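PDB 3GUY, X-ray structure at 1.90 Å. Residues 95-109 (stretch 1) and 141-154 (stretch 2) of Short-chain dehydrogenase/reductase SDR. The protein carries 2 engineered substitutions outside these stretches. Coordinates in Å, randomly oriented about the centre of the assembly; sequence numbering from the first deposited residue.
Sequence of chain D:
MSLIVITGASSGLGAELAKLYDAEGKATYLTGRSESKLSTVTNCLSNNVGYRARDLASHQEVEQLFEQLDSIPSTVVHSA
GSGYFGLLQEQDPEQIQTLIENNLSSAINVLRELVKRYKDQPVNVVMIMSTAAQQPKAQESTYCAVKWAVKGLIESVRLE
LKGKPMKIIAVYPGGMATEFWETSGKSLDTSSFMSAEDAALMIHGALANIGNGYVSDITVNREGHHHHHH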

# COMPACT_ATOMS: atom_id res chain seq x y z
N GLN D 95 -5.54 28.32 1.06
CA GLN D 95 -5.19 27.45 2.17
C GLN D 95 -4.62 26.07 1.75
O GLN D 95 -3.76 25.52 2.43
N ILE D 96 -5.11 25.53 0.64
CA ILE D 96 -4.54 24.33 0.04
C ILE D 96 -3.10 24.60 -0.42
O ILE D 96 -2.22 23.78 -0.21
N GLN D 97 -2.86 25.73 -1.06
CA GLN D 97 -1.52 26.12 -1.45
C GLN D 97 -0.56 26.22 -0.26
O GLN D 97 0.55 25.77 -0.36
N THR D 98 -1.01 26.82 0.85
CA THR D 98 -0.22 26.87 2.10
C THR D 98 0.12 25.49 2.64
O THR D 98 1.25 25.25 3.15
N LEU D 99 -0.85 24.58 2.54
CA LEU D 99 -0.63 23.20 2.97
C LEU D 99 0.51 22.54 2.17
O LEU D 99 1.36 21.83 2.74
N ILE D 100 0.51 22.77 0.85
CA ILE D 100 1.52 22.23 -0.05
C ILE D 100 2.89 22.78 0.31
O ILE D 100 3.87 22.04 0.45
N GLU D 101 2.95 24.10 0.50
CA GLU D 101 4.21 24.76 0.88
C GLU D 101 4.76 24.27 2.21
O GLU D 101 5.94 23.89 2.29
N ASN D 102 3.92 24.26 3.24
CA ASN D 102 4.37 23.89 4.60
C ASN D 102 4.73 22.41 4.78
O ASN D 102 5.49 22.08 5.71
N ASN D 103 4.14 21.51 3.97
CA ASN D 103 4.37 20.06 4.12
C ASN D 103 5.26 19.48 3.03
O ASN D 103 6.30 18.86 3.30
N LEU D 104 4.88 19.70 1.78
CA LEU D 104 5.58 19.07 0.67
C LEU D 104 6.82 19.87 0.27
O LEU D 104 7.89 19.31 0.11
N SER D 105 6.67 21.17 0.06
CA SER D 105 7.80 21.97 -0.39
C SER D 105 8.89 21.93 0.69
O SER D 105 10.08 21.74 0.40
N SER D 106 8.46 22.06 1.94
CA SER D 106 9.39 22.14 3.07
C SER D 106 10.17 20.85 3.15
O SER D 106 11.39 20.88 3.28
N ALA D 107 9.46 19.72 3.01
CA ALA D 107 10.06 18.41 3.00
C ALA D 107 11.04 18.21 1.84
O ALA D 107 12.11 17.69 2.06
N ILE D 108 10.68 18.64 0.64
CA ILE D 108 11.54 18.46 -0.55
C ILE D 108 12.83 19.31 -0.39
O ILE D 108 13.93 18.85 -0.65
N ASN D 109 12.66 20.55 0.03
CA ASN D 109 13.81 21.49 0.19
C ASN D 109 14.77 21.01 1.27
O ASN D 109 15.96 20.95 1.03
N SER D 141 -8.50 15.24 2.23
CA SER D 141 -8.00 14.77 0.96
C SER D 141 -6.65 15.44 0.60
O SER D 141 -5.78 14.77 0.08
N THR D 142 -6.54 16.74 0.79
CA THR D 142 -5.29 17.48 0.46
C THR D 142 -4.19 17.26 1.50
O THR D 142 -2.99 17.35 1.19
N TYR D 143 -4.59 17.02 2.75
CA TYR D 143 -3.66 16.61 3.81
C TYR D 143 -3.05 15.27 3.50
O TYR D 143 -1.84 15.15 3.50
N CYS D 144 -3.89 14.29 3.16
CA CYS D 144 -3.40 13.02 2.72
C CYS D 144 -2.53 13.23 1.49
O CYS D 144 -1.44 12.65 1.37
N ALA D 145 -2.99 14.07 0.57
CA ALA D 145 -2.21 14.27 -0.65
C ALA D 145 -0.76 14.65 -0.35
O ALA D 145 0.17 13.98 -0.86
N VAL D 146 -0.57 15.68 0.48
CA VAL D 146 0.81 16.17 0.82
C VAL D 146 1.64 15.16 1.68
O VAL D 146 2.86 15.03 1.52
N LYS D 147 0.98 14.41 2.54
CA LYS D 147 1.63 13.38 3.35
C LYS D 147 1.96 12.15 2.56
O LYS D 147 3.06 11.59 2.73
N TRP D 148 1.07 11.72 1.68
CA TRP D 148 1.43 10.68 0.73
C TRP D 148 2.59 11.12 -0.18
O TRP D 148 3.45 10.29 -0.56
N ALA D 149 2.57 12.40 -0.59
CA ALA D 149 3.64 12.97 -1.41
C ALA D 149 5.03 12.83 -0.71
O ALA D 149 5.98 12.31 -1.27
N VAL D 150 5.08 13.24 0.54
CA VAL D 150 6.30 13.06 1.32
C VAL D 150 6.76 11.60 1.39
O VAL D 150 7.92 11.34 1.23
N LYS D 151 5.86 10.64 1.62
CA LYS D 151 6.23 9.23 1.64
C LYS D 151 6.77 8.69 0.31
O LYS D 151 7.69 7.92 0.30
N GLY D 152 6.20 9.13 -0.80
CA GLY D 152 6.71 8.74 -2.09
C GLY D 152 8.10 9.32 -2.32
O GLY D 152 8.95 8.63 -2.86
N LEU D 153 8.29 10.56 -1.90
CA LEU D 153 9.61 11.21 -1.93
C LEU D 153 10.61 10.40 -1.13
O LEU D 153 11.63 9.93 -1.69
N ILE D 154 10.33 10.17 0.14
CA ILE D 154 11.36 9.48 0.99
C ILE D 154 11.62 8.02 0.54
O ILE D 154 12.73 7.56 0.60

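The most unusual feature of this contact is a buried polar side chain at its centre, placed where the backbone of its own helix loosens. Asn103 points toward the other stretch from within a wider pi-type turn spanning 100-105, where both Leu104 N and Ser105 N donate to Ile100 O, at 2.9 and 3.0 Å. In the m rotamer, its amide bonds Leu99 O and Lys147 NZ, and both ends have further hydrogen bonds elsewhere in the structure. Asn103 ND2 donates to Leu99 O at 2.8 Å, a carbonyl one turn back in the same helix, while Asn103 OD1 accepts from Lys147 NZ at 3.0 Å, the one hydrogen bond that crosses between the stretches. The rule to read here is that an amide can be buried when both of its ends are paid for.

Lys147 supplies its half from an unlikely starting direction. Its CA-to-CB bond points away from the partner helix, yet chi1 and chi2 both m, followed by t and t, bring the end of the chain back to the amide.

Around this polar link, the two helices run almost exactly parallel, at 5°, with axes 8.7 Å apart at closest approach and 609 Å² buried between them. The backbones come near at Leu104 and Val146, whose CA atoms lie 5.6 Å apart. Val146, chi1 m, points toward stretch 1 and has more area covered than any other residue of the pair. Val146 CG2 lies 3.7 Å from Asn103 CB and 4.1 Å from Leu99 CG, while Val146 CG1 sits 4.0 Å from Ile100 CG1.

The N-terminal end is filled by Leu99, in a t,p rotamer and pointing toward stretch 2. Leu99 CD2 approaches Thr142 OG1 to 3.4 Å, a packing contact of a methyl with an oxygen; that hydroxyl is hydrogen-bonded elsewhere in the structure. Leu99 CD1 meets the edge of the Tyr143 ring, 4.3 Å from Tyr143 CD1; the t rotamer of Tyr143 brings the ring nearer than its sideways CB would suggest. Thr142, chi1 p, also turns a methyl to its neighbour, with Thr142 CG2 4.0 Å from Ile96 CG2.

From Leu104 onward, large aliphatic side chains meet alanines and one another. Leu104 leaves its helix sideways in a t,p rotamer, and Leu104 CD1 rests 3.6 Å from Ala149 CB, an alanine whose CA-to-CB bond points toward stretch 1. Val150, chi1 t, directs Val150 CG2 to 3.7 Å from both Asn103 O and Ala107 CB, packing a methyl against backbone as well as side chain. At the far end, Leu153, also t,p, points toward stretch 1 and sets Leu153 CD2 4.0 Å from Ile108 CG1, with Ile108 held m,t.

Residues that do not contact the other stretch bond within their own helix: Gln97 NE2 donates to Glu101 OE2 at 3.1 Å, and Ser106 OG donates to Asn102 O at 2.7 Å. The design lesson is an aliphatic seam with one polar crossing near its middle, both ends of the amide partnered.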

# COMPACT_ATOMS: atom_id res chain seq x y z
CB GLN D 95 -6.40 27.26 3.06
CG GLN D 95 -6.69 28.50 3.92
CD GLN D 95 -6.50 28.21 5.35
OE1 GLN D 95 -5.37 27.87 5.82
NE2 GLN D 95 -7.60 28.29 6.09
CB ILE D 96 -5.37 23.76 -1.15
CG1 ILE D 96 -6.81 23.35 -0.69
CG2 ILE D 96 -4.57 22.65 -1.86
CD1 ILE D 96 -7.82 23.00 -1.84
CB GLN D 97 -1.51 27.43 -2.27
CG GLN D 97 -0.08 27.83 -2.77
CD GLN D 97 0.68 26.72 -3.50
OE1 GLN D 97 0.10 25.96 -4.26
NE2 GLN D 97 2.01 26.61 -3.26
CB THR D 98 -1.00 27.62 3.18
OG1 THR D 98 -1.27 28.93 2.71
CG2 THR D 98 -0.21 27.67 4.49
CB LEU D 99 -1.91 22.39 2.81
CG LEU D 99 -2.08 21.08 3.55
CD1 LEU D 99 -1.92 21.29 5.07
CD2 LEU D 99 -3.48 20.50 3.15
CB ILE D 100 1.20 22.53 -1.56
CG1 ILE D 100 -0.02 21.72 -2.04
CG2 ILE D 100 2.40 22.13 -2.42
CD1 ILE D 100 -0.60 22.14 -3.37
CB GLU D 101 4.00 26.28 0.95
CG GLU D 101 3.73 26.91 -0.42
CD GLU D 101 3.14 28.33 -0.32
OE1 GLU D 101 2.86 28.84 0.80
OE2 GLU D 101 2.94 28.95 -1.39
CB ASN D 102 3.31 24.19 5.65
CG ASN D 102 2.99 25.67 5.81
OD1 ASN D 102 3.66 26.55 5.28
ND2 ASN D 102 1.86 25.94 6.52
CB ASN D 103 3.04 19.31 4.16
CG ASN D 103 2.22 19.64 5.40
OD1 ASN D 103 2.43 19.07 6.48
ND2 ASN D 103 1.25 20.56 5.25
CB LEU D 104 4.63 18.86 -0.54
CG LEU D 104 5.25 18.19 -1.79
CD1 LEU D 104 5.99 16.89 -1.42
CD2 LEU D 104 4.12 17.96 -2.91
CB SER D 105 7.36 23.42 -0.66
OG SER D 105 6.49 23.44 -1.77
CB SER D 106 8.66 22.43 4.37
OG SER D 106 7.96 21.30 4.90
CB ALA D 107 9.00 17.28 3.01
CB ILE D 108 10.81 18.89 -1.86
CG1 ILE D 108 9.78 17.86 -2.29
CG2 ILE D 108 11.84 19.07 -2.98
CD1 ILE D 108 8.81 18.39 -3.40
CB ASN D 109 13.33 22.87 0.56
CG ASN D 109 12.71 23.59 -0.59
OD1 ASN D 109 13.05 23.35 -1.74
ND2 ASN D 109 11.79 24.47 -0.29
CB SER D 141 -9.02 14.96 -0.13
OG SER D 141 -9.28 16.31 -0.42
CB THR D 142 -5.56 18.97 0.34
OG1 THR D 142 -6.26 19.42 1.53
CG2 THR D 142 -6.40 19.25 -0.94
CB TYR D 143 -4.32 16.54 5.17
CG TYR D 143 -3.34 16.33 6.30
CD1 TYR D 143 -2.37 17.30 6.62
CD2 TYR D 143 -3.38 15.18 7.05
CE1 TYR D 143 -1.47 17.10 7.65
CE2 TYR D 143 -2.51 15.00 8.12
CZ TYR D 143 -1.55 15.97 8.41
OH TYR D 143 -0.66 15.78 9.44
CB CYS D 144 -4.54 12.03 2.39
SG CYS D 144 -5.45 11.43 3.81
CB ALA D 145 -2.86 15.31 -1.54
CB VAL D 146 0.78 17.59 1.44
CG1 VAL D 146 0.16 18.62 0.45
CG2 VAL D 146 0.01 17.67 2.83
CB LYS D 147 0.81 13.03 4.57
CG LYS D 147 0.65 14.24 5.50
CD LYS D 147 2.01 14.70 6.02
CE LYS D 147 1.89 15.75 7.14
NZ LYS D 147 3.20 16.34 7.48
CB TRP D 148 0.24 10.34 -0.18
CG TRP D 148 -0.84 9.47 0.43
CD1 TRP D 148 -1.49 9.66 1.65
CD2 TRP D 148 -1.44 8.32 -0.15
NE1 TRP D 148 -2.44 8.69 1.83
CE2 TRP D 148 -2.42 7.85 0.75
CE3 TRP D 148 -1.23 7.62 -1.35
CZ2 TRP D 148 -3.19 6.70 0.49
CZ3 TRP D 148 -2.01 6.50 -1.61
CH2 TRP D 148 -2.97 6.03 -0.68
CB ALA D 149 3.34 14.43 -1.77
CB VAL D 150 6.27 13.75 2.70
CG1 VAL D 150 7.62 13.50 3.48
CG2 VAL D 150 5.99 15.26 2.57
CB LYS D 151 5.06 8.39 2.07
CG LYS D 151 5.43 6.98 2.31
CD LYS D 151 4.23 6.22 2.81
CE LYS D 151 4.24 4.81 2.37
NZ LYS D 151 4.68 4.06 3.45
CB LEU D 153 9.52 12.60 -1.37
CG LEU D 153 10.78 13.45 -1.34
CD1 LEU D 153 11.04 14.07 -2.75
CD2 LEU D 153 10.61 14.51 -0.28
CB ILE D 154 11.11 9.62 2.50
CG1 ILE D 154 9.93 8.79 3.01
CG2 ILE D 154 10.81 11.07 2.85
CD1 ILE D 154 10.33 7.50 3.71